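Local coordinates for jasmonate-induced oxygenase 2 (Arabidopsis thaliana, PDB 6LSV), which oxidises the defence hormone jasmonate to 12-hydroxyjasmonate, using iron(II), 2-oxoglutarate and molecular oxygen, at residues D150-P155 with T160-I165; E196-E201 with Y301-D306. All blocks are in the same frame, centred on the assembly; numbering follows the deposited sequence.

Contact 1: residues D150-P155 with T160-I165; sequences DFNKWP and TIREVI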
# COMPACT_ATOMS: atom_id res chain seq x y z
N ASP A 150 2.25 -18.50 5.84
CA ASP A 150 1.41 -19.68 6.00
C ASP A 150 0.57 -19.82 4.73
O ASP A 150 -0.36 -19.03 4.51
CB ASP A 150 0.53 -19.55 7.24
CG ASP A 150 -0.40 -20.73 7.44
OD1 ASP A 150 -0.28 -21.74 6.70
OD2 ASP A 150 -1.26 -20.65 8.34
N PHE A 151 0.88 -20.83 3.92
CA PHE A 151 0.14 -21.04 2.67
C PHE A 151 -1.32 -21.35 2.92
O PHE A 151 -2.17 -21.10 2.05
CB PHE A 151 0.78 -22.17 1.88
CG PHE A 151 2.20 -21.91 1.47
CD1 PHE A 151 2.50 -20.87 0.61
CD2 PHE A 151 3.23 -22.70 1.95
CE1 PHE A 151 3.80 -20.62 0.23
CE2 PHE A 151 4.54 -22.46 1.58
CZ PHE A 151 4.82 -21.42 0.71
N ASN A 152 -1.65 -21.90 4.10
CA ASN A 152 -3.04 -22.26 4.37
C ASN A 152 -3.92 -21.03 4.53
O ASN A 152 -5.13 -21.11 4.29
CB ASN A 152 -3.12 -23.14 5.62
CG ASN A 152 -2.27 -24.39 5.50
OD1 ASN A 152 -2.11 -24.95 4.42
ND2 ASN A 152 -1.72 -24.83 6.63
N LYS A 153 -3.35 -19.90 4.94
CA LYS A 153 -4.07 -18.64 5.00
C LYS A 153 -4.08 -17.90 3.67
O LYS A 153 -4.53 -16.75 3.61
CB LYS A 153 -3.49 -17.74 6.10
CG LYS A 153 -3.63 -18.32 7.50
CD LYS A 153 -3.22 -17.31 8.56
CE LYS A 153 -3.00 -17.98 9.91
NZ LYS A 153 -1.55 -18.15 10.20
N TRP A 154 -3.58 -18.52 2.62
CA TRP A 154 -3.62 -17.98 1.27
C TRP A 154 -4.81 -18.54 0.51
O TRP A 154 -5.40 -19.55 0.91
CB TRP A 154 -2.32 -18.33 0.53
CG TRP A 154 -1.09 -17.69 1.10
CD1 TRP A 154 -0.98 -17.05 2.30
CD2 TRP A 154 0.20 -17.63 0.48
NE1 TRP A 154 0.31 -16.60 2.47
CE2 TRP A 154 1.05 -16.94 1.37
CE3 TRP A 154 0.71 -18.09 -0.73
CZ2 TRP A 154 2.39 -16.71 1.08
CZ3 TRP A 154 2.05 -17.86 -1.02
CH2 TRP A 154 2.87 -17.17 -0.12
N PRO A 155 -5.21 -17.90 -0.59
CA PRO A 155 -6.33 -18.44 -1.37
C PRO A 155 -6.01 -19.79 -1.99
O PRO A 155 -4.90 -20.32 -1.86
CB PRO A 155 -6.56 -17.38 -2.46
CG PRO A 155 -5.96 -16.16 -1.93
CD PRO A 155 -4.78 -16.59 -1.11
N THR A 160 -2.95 -21.97 -9.57
CA THR A 160 -1.59 -21.44 -9.65
C THR A 160 -1.33 -20.29 -8.69
O THR A 160 -0.17 -19.88 -8.56
CB THR A 160 -1.31 -20.97 -11.08
OG1 THR A 160 -2.39 -20.14 -11.53
CG2 THR A 160 -1.17 -22.16 -12.01
N ILE A 161 -2.35 -19.78 -8.00
CA ILE A 161 -2.22 -18.49 -7.32
C ILE A 161 -1.14 -18.54 -6.25
O ILE A 161 -0.37 -17.58 -6.09
CB ILE A 161 -3.58 -18.03 -6.74
CG1 ILE A 161 -3.52 -16.56 -6.35
CG2 ILE A 161 -4.02 -18.89 -5.56
CD1 ILE A 161 -4.86 -15.97 -5.93
N ARG A 162 -1.04 -19.65 -5.52
CA ARG A 162 -0.07 -19.70 -4.43
C ARG A 162 1.36 -19.76 -4.95
O ARG A 162 2.28 -19.24 -4.29
CB ARG A 162 -0.35 -20.90 -3.53
CG ARG A 162 -1.70 -20.82 -2.86
CD ARG A 162 -1.82 -21.85 -1.77
NE ARG A 162 -3.10 -21.76 -1.09
CZ ARG A 162 -3.49 -22.58 -0.12
NH1 ARG A 162 -2.67 -23.54 0.30
NH2 ARG A 162 -4.68 -22.43 0.45
N GLU A 163 1.58 -20.37 -6.11
CA GLU A 163 2.91 -20.36 -6.70
C GLU A 163 3.25 -19.00 -7.29
O GLU A 163 4.42 -18.59 -7.27
CB GLU A 163 3.02 -21.46 -7.75
CG GLU A 163 2.91 -22.86 -7.18
CD GLU A 163 2.90 -23.94 -8.24
OE1 GLU A 163 2.05 -23.88 -9.15
OE2 GLU A 163 3.76 -24.85 -8.17
N VAL A 164 2.25 -18.29 -7.81
CA VAL A 164 2.49 -16.95 -8.34
C VAL A 164 2.71 -15.95 -7.21
O VAL A 164 3.51 -15.02 -7.34
CB VAL A 164 1.33 -16.53 -9.26
CG1 VAL A 164 1.60 -15.16 -9.86
CG2 VAL A 164 1.13 -17.56 -10.36
N ILE A 165 1.99 -16.12 -6.09
CA ILE A 165 2.20 -15.24 -4.94
C ILE A 165 3.62 -15.41 -4.40
O ILE A 165 4.33 -14.42 -4.15
CB ILE A 165 1.15 -15.51 -3.85
CG1 ILE A 165 -0.24 -15.06 -4.29
CG2 ILE A 165 1.53 -14.80 -2.56
CD1 ILE A 165 -1.36 -15.69 -3.47
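W154 lies against I165, and R162 reaches back over the chain at F151-P155; together they pin a loop onto the first turn of helix 161-186, the helix reached from strand 137-144 of the main sheet. An Asx turn shapes the loop: D150 OD1 accepts from N152 N at 2.9 Å, met from above the carboxylate plane, while K153 NZ pairs with D150 OD2 on its anti side. The apolar part of the contact centres on the indole. I165 CG2 sits over the six-membered ring of W154, 3.8 Å from its centroid and 24° off the normal, a CH-pi contact; CG2 lies trans to the backbone N, which sets it there. F151 CD1 lies over the opposite face, toward the rim. Beside the indole, P155 CB meets I161 CD1 at 4.1 Å, the two side chains crossing nearly at right angles, and W97 and F100 of helix 87-102 pack on P155. The polar part belongs to R162, whose chain, extended from CG to NE, reaches across from the helix to the loop carbonyls. R162 NH2 gives weak bonds to W154 O (3.0 Å) and P155 O (3.1 Å). R162 NE points straight at P155 O, though the modelled 2.4 Å is doubtful at this resolution. F151 O stands over the centre of the guanidinium face, at angles poor for hydrogen bonds to its N-H groups.

Contact 2: residues E196-E201 with Y301-D306; sequences EAFGGE and YNPKSD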
# COMPACT_ATOMS: atom_id res chain seq x y z
N GLU A 196 19.98 -1.73 7.21
CA GLU A 196 20.40 -1.89 8.59
C GLU A 196 19.28 -1.51 9.55
O GLU A 196 18.92 -2.28 10.44
CB GLU A 196 21.64 -1.03 8.83
CG GLU A 196 22.65 -1.58 9.81
CD GLU A 196 23.84 -0.65 9.97
OE1 GLU A 196 23.79 0.23 10.86
OE2 GLU A 196 24.82 -0.78 9.20
N ALA A 197 18.71 -0.31 9.37
CA ALA A 197 17.70 0.19 10.29
C ALA A 197 16.45 -0.69 10.30
O ALA A 197 15.77 -0.77 11.32
CB ALA A 197 17.32 1.63 9.92
N PHE A 198 16.14 -1.33 9.18
CA PHE A 198 14.97 -2.19 9.09
C PHE A 198 15.15 -3.53 9.79
O PHE A 198 14.17 -4.27 9.93
CB PHE A 198 14.60 -2.45 7.63
CG PHE A 198 13.79 -1.36 6.99
CD1 PHE A 198 14.13 -0.03 7.16
CD2 PHE A 198 12.70 -1.68 6.19
CE1 PHE A 198 13.39 0.96 6.55
CE2 PHE A 198 11.96 -0.70 5.58
CZ PHE A 198 12.30 0.63 5.77
N GLY A 199 16.37 -3.87 10.20
CA GLY A 199 16.68 -5.16 10.77
C GLY A 199 17.45 -6.11 9.88
O GLY A 199 17.32 -7.33 10.06
N GLY A 200 18.25 -5.61 8.94
CA GLY A 200 19.00 -6.47 8.05
C GLY A 200 18.14 -7.31 7.13
O GLY A 200 17.32 -6.78 6.37
N GLU A 201 18.32 -8.63 7.19
CA GLU A 201 17.57 -9.54 6.34
C GLU A 201 16.25 -9.99 6.96
O GLU A 201 15.36 -10.43 6.22
CB GLU A 201 18.42 -10.77 6.00
CG GLU A 201 18.62 -11.75 7.14
CD GLU A 201 18.67 -13.18 6.65
OE1 GLU A 201 19.65 -13.53 5.95
OE2 GLU A 201 17.74 -13.96 6.97
N TYR A 301 6.98 -3.41 2.22
CA TYR A 301 8.32 -3.74 2.70
C TYR A 301 8.54 -2.99 4.01
O TYR A 301 8.66 -1.76 4.02
CB TYR A 301 9.37 -3.37 1.66
CG TYR A 301 10.74 -3.95 1.91
CD1 TYR A 301 11.01 -5.28 1.63
CD2 TYR A 301 11.77 -3.16 2.41
CE1 TYR A 301 12.27 -5.81 1.85
CE2 TYR A 301 13.03 -3.68 2.63
CZ TYR A 301 13.27 -5.01 2.35
OH TYR A 301 14.53 -5.53 2.57
N ASN A 302 8.59 -3.73 5.11
CA ASN A 302 8.49 -3.08 6.41
C ASN A 302 9.70 -3.38 7.28
O ASN A 302 10.36 -4.42 7.11
CB ASN A 302 7.22 -3.54 7.14
CG ASN A 302 5.96 -3.19 6.37
OD1 ASN A 302 5.88 -2.14 5.74
ND2 ASN A 302 4.97 -4.07 6.43
N PRO A 303 10.03 -2.50 8.21
CA PRO A 303 11.07 -2.83 9.20
C PRO A 303 10.58 -3.92 10.14
O PRO A 303 9.38 -4.07 10.37
CB PRO A 303 11.29 -1.51 9.94
CG PRO A 303 10.03 -0.74 9.75
CD PRO A 303 9.49 -1.14 8.41
N LYS A 304 11.53 -4.69 10.66
CA LYS A 304 11.24 -5.65 11.72
C LYS A 304 10.38 -4.99 12.80
O LYS A 304 10.73 -3.94 13.33
CB LYS A 304 12.55 -6.18 12.30
CG LYS A 304 12.42 -7.40 13.18
CD LYS A 304 13.80 -7.98 13.50
CE LYS A 304 13.70 -9.13 14.48
NZ LYS A 304 13.02 -8.74 15.75
N SER A 305 9.25 -5.63 13.12
CA SER A 305 8.15 -4.93 13.78
C SER A 305 8.41 -4.59 15.25
O SER A 305 7.69 -3.76 15.81
CB SER A 305 6.86 -5.77 13.67
OG SER A 305 7.09 -7.14 13.93
N ASP A 306 9.41 -5.19 15.89
CA ASP A 306 9.71 -4.84 17.27
C ASP A 306 10.89 -3.88 17.40
O ASP A 306 11.28 -3.54 18.52
CB ASP A 306 9.94 -6.09 18.12
CG ASP A 306 10.93 -7.06 17.49
OD1 ASP A 306 11.56 -6.70 16.48
OD2 ASP A 306 11.08 -8.18 18.02
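The F198 ring carries P303 on one face and meets Y301 O at its edge, near the ring plane. P303 CB makes the CH-pi contact, 4.1 Å from the ring centroid and 21° off its normal, shifted toward the rim, and P303 CD comes within 3.8 Å of F198 CE2. The Y301 ring approaches obliquely, its CD2 4.0 Å from F198 CE2. With CG trans to the backbone N (chi1 -167°), the tyrosine ring swings out from the strand toward F198, and its hydroxyl is hydrogen-bonded to Q195 NE2. M180 of helix 161-186 touches both aromatic side chains, and I271 and L274 of helix 269-274 pack on F198. Helix 193-197 closes with a Schellman motif, in which G199 takes positive phi and its N bonds back to E196 O. F198 O, on the residue before G199, accepts from K304 N at 2.8 Å, nearly straight (170°). Segment 301-306 starts on the last residues of strand 294-302, part of the double-stranded beta-helix dioxygenase core. N302 directs its CB away from segment 196-201, and its side chain, with OD1 accepting from G232 N, is about 5 Å from bound jasmonate. K304 NZ forms a salt bridge with D306 OD1 at 2.6 Å.

Contact 1 closes before contact 2 opens along the chain, and the two do not touch: their centres are 24 Å apart and their nearest atoms about 13 Å. Helix 161-186 connects them. Its first turn forms one half of contact 1, while M180 and S176 further along pack on the aromatic side chains of contact 2; helix 193-197 follows directly. Both lean on the same mixed eight-stranded sheet, contact 1 through side chains resting on strand 137-144 and contact 2 through strand 294-302. The one helix thus meets both a loop and the sheet. Contact 2 lies nearer the active site, N302 close to jasmonate-binding R333, whereas the side chain of W154 is about 14 Å from the bound hormone.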